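Local structure of hypothetical NUDIX hydrolase (Listeria monocytogenes, 3SON) at residues A[119-124]-A[132-137]. The protein probably hydrolyses nucleoside diphosphates linked to another moiety, X, as Nudix enzymes do. Residues are numbered along the deposited sequence; the frame is centred on the assembly and turned at random.
Sequences ESAIQL and TALYEL. Unlike the reference sequence in segment 119-124: Ile122 (reference Val).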
ATOM      1  N   GLU A 119     -15.936   4.002 -10.530  1.00 31.80           N
ATOM      2  CA  GLU A 119     -16.656   3.602  -9.341  1.00 31.94           C
ATOM      3  C   GLU A 119     -16.916   2.106  -9.353  1.00 25.19           C
ATOM      4  O   GLU A 119     -16.759   1.436  -8.321  1.00 24.47           O
ATOM      5  CB  GLU A 119     -17.921   4.468  -9.215  1.00 35.15           C
ATOM      6  CG  GLU A 119     -17.577   5.954  -9.082  1.00 37.06           C
ATOM      7  CD  GLU A 119     -17.312   6.729 -10.392  1.00 44.48           C
ATOM      8  OE1 GLU A 119     -17.470   6.197 -11.539  1.00 31.87           O
ATOM      9  OE2 GLU A 119     -16.983   7.955 -10.273  1.00 55.42           O
ATOM     10  N   SER A 120     -17.137   1.540 -10.544  1.00 25.11           N
ATOM     11  CA  SER A 120     -17.378   0.107 -10.670  1.00 22.93           C
ATOM     12  C   SER A 120     -16.121  -0.678 -10.420  1.00 23.71           C
ATOM     13  O   SER A 120     -16.144  -1.647  -9.690  1.00 25.60           O
ATOM     14  CB  SER A 120     -17.975  -0.249 -12.028  1.00 30.06           C
ATOM     15  OG  SER A 120     -19.280   0.322 -12.123  1.00 31.90           O
ATOM     16  N   ALA A 121     -14.988  -0.128 -10.906  1.00 22.65           N
ATOM     17  CA  ALA A 121     -13.667  -0.755 -10.703  1.00 24.26           C
ATOM     18  C   ALA A 121     -13.313  -0.830  -9.206  1.00 24.99           C
ATOM     19  O   ALA A 121     -12.817  -1.864  -8.729  1.00 24.23           O
ATOM     20  CB  ALA A 121     -12.618   0.044 -11.467  1.00 24.22           C
ATOM     21  N   ILE A 122     -13.566   0.271  -8.465  1.00 24.97           N
ATOM     22  CA  ILE A 122     -13.326   0.309  -6.985  1.00 22.28           C
ATOM     23  C   ILE A 122     -14.084  -0.775  -6.219  1.00 22.88           C
ATOM     24  O   ILE A 122     -13.505  -1.391  -5.325  1.00 21.93           O
ATOM     25  CB  ILE A 122     -13.637   1.700  -6.369  1.00 22.58           C
ATOM     26  CG1 ILE A 122     -12.739   2.762  -6.986  1.00 27.96           C
ATOM     27  CG2 ILE A 122     -13.531   1.610  -4.846  1.00 24.16           C
ATOM     28  CD1 ILE A 122     -11.296   2.747  -6.460  1.00 25.78           C
ATOM     29  N   GLN A 123     -15.338  -1.058  -6.648  1.00 27.78           N
ATOM     30  CA  GLN A 123     -16.170  -2.113  -6.096  1.00 29.64           C
ATOM     31  C   GLN A 123     -15.652  -3.542  -6.364  1.00 22.91           C
ATOM     32  O   GLN A 123     -15.803  -4.456  -5.513  1.00 28.14           O
ATOM     33  CB  GLN A 123     -17.623  -1.969  -6.619  1.00 31.40           C
ATOM     34  CG  GLN A 123     -18.375  -0.798  -6.018  1.00 35.86           C
ATOM     35  CD  GLN A 123     -18.507  -0.953  -4.522  1.00 40.97           C
ATOM     36  OE1 GLN A 123     -19.038  -1.954  -4.044  1.00 47.40           O
ATOM     37  NE2 GLN A 123     -17.991   0.026  -3.765  1.00 40.63           N
ATOM     38  N   LEU A 124     -15.014  -3.733  -7.515  1.00 22.72           N
ATOM     39  CA  LEU A 124     -14.446  -5.040  -7.921  1.00 21.42           C
ATOM     40  C   LEU A 124     -13.160  -5.346  -7.185  1.00 23.25           C
ATOM     41  O   LEU A 124     -12.862  -6.507  -6.900  1.00 21.83           O
ATOM     42  CB  LEU A 124     -14.187  -5.054  -9.446  1.00 23.48           C
ATOM     43  CG  LEU A 124     -15.390  -5.164 -10.411  1.00 26.85           C
ATOM     44  CD1 LEU A 124     -15.059  -5.098 -11.893  1.00 26.21           C
ATOM     45  CD2 LEU A 124     -16.268  -6.368 -10.111  1.00 28.33           C
ATOM     46  N   THR A 132      -5.816   2.749  -4.490  1.00 21.39           N
ATOM     47  CA  THR A 132      -5.040   3.975  -4.412  1.00 23.28           C
ATOM     48  C   THR A 132      -4.436   4.341  -5.767  1.00 21.87           C
ATOM     49  O   THR A 132      -4.583   5.504  -6.204  1.00 19.56           O
ATOM     50  CB  THR A 132      -3.970   3.918  -3.338  1.00 18.48           C
ATOM     51  OG1 THR A 132      -4.625   3.789  -2.063  1.00 21.07           O
ATOM     52  CG2 THR A 132      -3.078   5.224  -3.347  1.00 21.00           C
ATOM     53  N   ALA A 133      -3.802   3.383  -6.438  1.00 20.10           N
ATOM     54  CA  ALA A 133      -3.281   3.587  -7.809  1.00 22.14           C
ATOM     55  C   ALA A 133      -4.396   4.041  -8.809  1.00 22.71           C
ATOM     56  O   ALA A 133      -4.231   5.019  -9.644  1.00 22.64           O
ATOM     57  CB  ALA A 133      -2.530   2.314  -8.301  1.00 19.43           C
ATOM     58  N   LEU A 134      -5.569   3.464  -8.647  1.00 21.32           N
ATOM     59  CA  LEU A 134      -6.664   3.758  -9.562  1.00 22.87           C
ATOM     60  C   LEU A 134      -7.165   5.175  -9.316  1.00 20.59           C
ATOM     61  O   LEU A 134      -7.432   5.888 -10.254  1.00 21.45           O
ATOM     62  CB  LEU A 134      -7.800   2.737  -9.410  1.00 24.18           C
ATOM     63  CG  LEU A 134      -8.986   2.992 -10.340  1.00 28.96           C
ATOM     64  CD1 LEU A 134      -8.526   2.900 -11.759  1.00 23.92           C
ATOM     65  CD2 LEU A 134     -10.113   1.990 -10.093  1.00 27.59           C
ATOM     66  N   TYR A 135      -7.286   5.572  -8.048  1.00 20.89           N
ATOM     67  CA  TYR A 135      -7.649   6.959  -7.696  1.00 25.09           C
ATOM     68  C   TYR A 135      -6.735   7.962  -8.381  1.00 21.99           C
ATOM     69  O   TYR A 135      -7.186   8.958  -8.994  1.00 22.87           O
ATOM     70  CB  TYR A 135      -7.584   7.147  -6.165  1.00 24.91           C
ATOM     71  CG  TYR A 135      -7.711   8.556  -5.786  1.00 23.73           C
ATOM     72  CD1 TYR A 135      -8.929   9.187  -5.813  1.00 24.34           C
ATOM     73  CD2 TYR A 135      -6.591   9.305  -5.476  1.00 21.10           C
ATOM     74  CE1 TYR A 135      -9.035  10.558  -5.516  1.00 27.27           C
ATOM     75  CE2 TYR A 135      -6.692  10.633  -5.177  1.00 25.23           C
ATOM     76  CZ  TYR A 135      -7.914  11.254  -5.209  1.00 29.31           C
ATOM     77  OH  TYR A 135      -7.985  12.616  -4.898  1.00 31.39           O
ATOM     78  N   GLU A 136      -5.444   7.768  -8.192  1.00 25.33           N
ATOM     79  CA  GLU A 136      -4.433   8.657  -8.803  1.00 24.93           C
ATOM     80  C   GLU A 136      -4.618   8.712 -10.339  1.00 25.23           C
ATOM     81  O   GLU A 136      -4.621   9.757 -10.945  1.00 24.24           O
ATOM     82  CB  GLU A 136      -3.025   8.168  -8.454  1.00 24.94           C
ATOM     83  CG  GLU A 136      -1.999   9.064  -9.133  1.00 29.49           C
ATOM     84  CD  GLU A 136      -0.564   8.587  -9.011  1.00 26.71           C
ATOM     85  OE1 GLU A 136      -0.270   7.588  -8.264  1.00 30.26           O
ATOM     86  OE2 GLU A 136       0.281   9.205  -9.725  1.00 28.27           O
ATOM     87  N   LEU A 137      -4.669   7.557 -10.974  1.00 21.73           N
ATOM     88  CA  LEU A 137      -4.895   7.520 -12.428  1.00 23.05           C
ATOM     89  C   LEU A 137      -6.135   8.335 -12.857  1.00 20.11           C
ATOM     90  O   LEU A 137      -6.101   9.095 -13.841  1.00 24.80           O
ATOM     91  CB  LEU A 137      -5.036   6.075 -12.914  1.00 24.65           C
ATOM     92  CG  LEU A 137      -5.349   5.864 -14.423  1.00 23.48           C
ATOM     93  CD1 LEU A 137      -4.405   6.666 -15.328  1.00 19.64           C
ATOM     94  CD2 LEU A 137      -5.489   4.381 -14.831  1.00 21.55           C
TER
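Leu134 swings its CG anti to the backbone N (chi1 180°), reaching straight across to the helix of segment 119-124, while Ile122 holds CG1 beside its own backbone N (chi1 -61°) and its second torsion (chi2 -76°) carries CD1 out toward that leucine. The pair joins two consecutive helices of the Nudix fold, 118-124 and 128-142, which follow strand 110-116; between segments 119-124 and 132-137 the touching side chains are all apolar, and no hydrogen bond joins them. CD2 of Leu134 makes every close approach across the contact: it fits between two neighbouring residues of the facing helix, touching CB of Ala121 and CD1 of Ile122. The isoleucine contact is an ordinary van der Waals one, CD1 lying 3.9 Å from Leu134 CD2, and the two side chains meet at a slant. Alanine suits its position because a lone methyl lets the leucine come close to the helix backbone; isoleucine, with a longer arm, bridges the gap from the flank. The spacing of the helices fits this, since the nearest pair of CA atoms, those of Ile122 and Leu134, stand 7.9 Å apart. Leucine is apt at 134 because the same side chain also packs against the sheet, on Ile11 and Phe22 of two adjacent antiparallel strands, as well as on Leu125 just beyond the first helix. On another side of helix 128-142, the ring of Tyr135 turns from segment 119-124 and meets Phe78 of the second subunit. Packing is tightest where CB of Ala121 and CD2 of Leu134 approach to 3.5 Å, closer than two methyl carbons usually come.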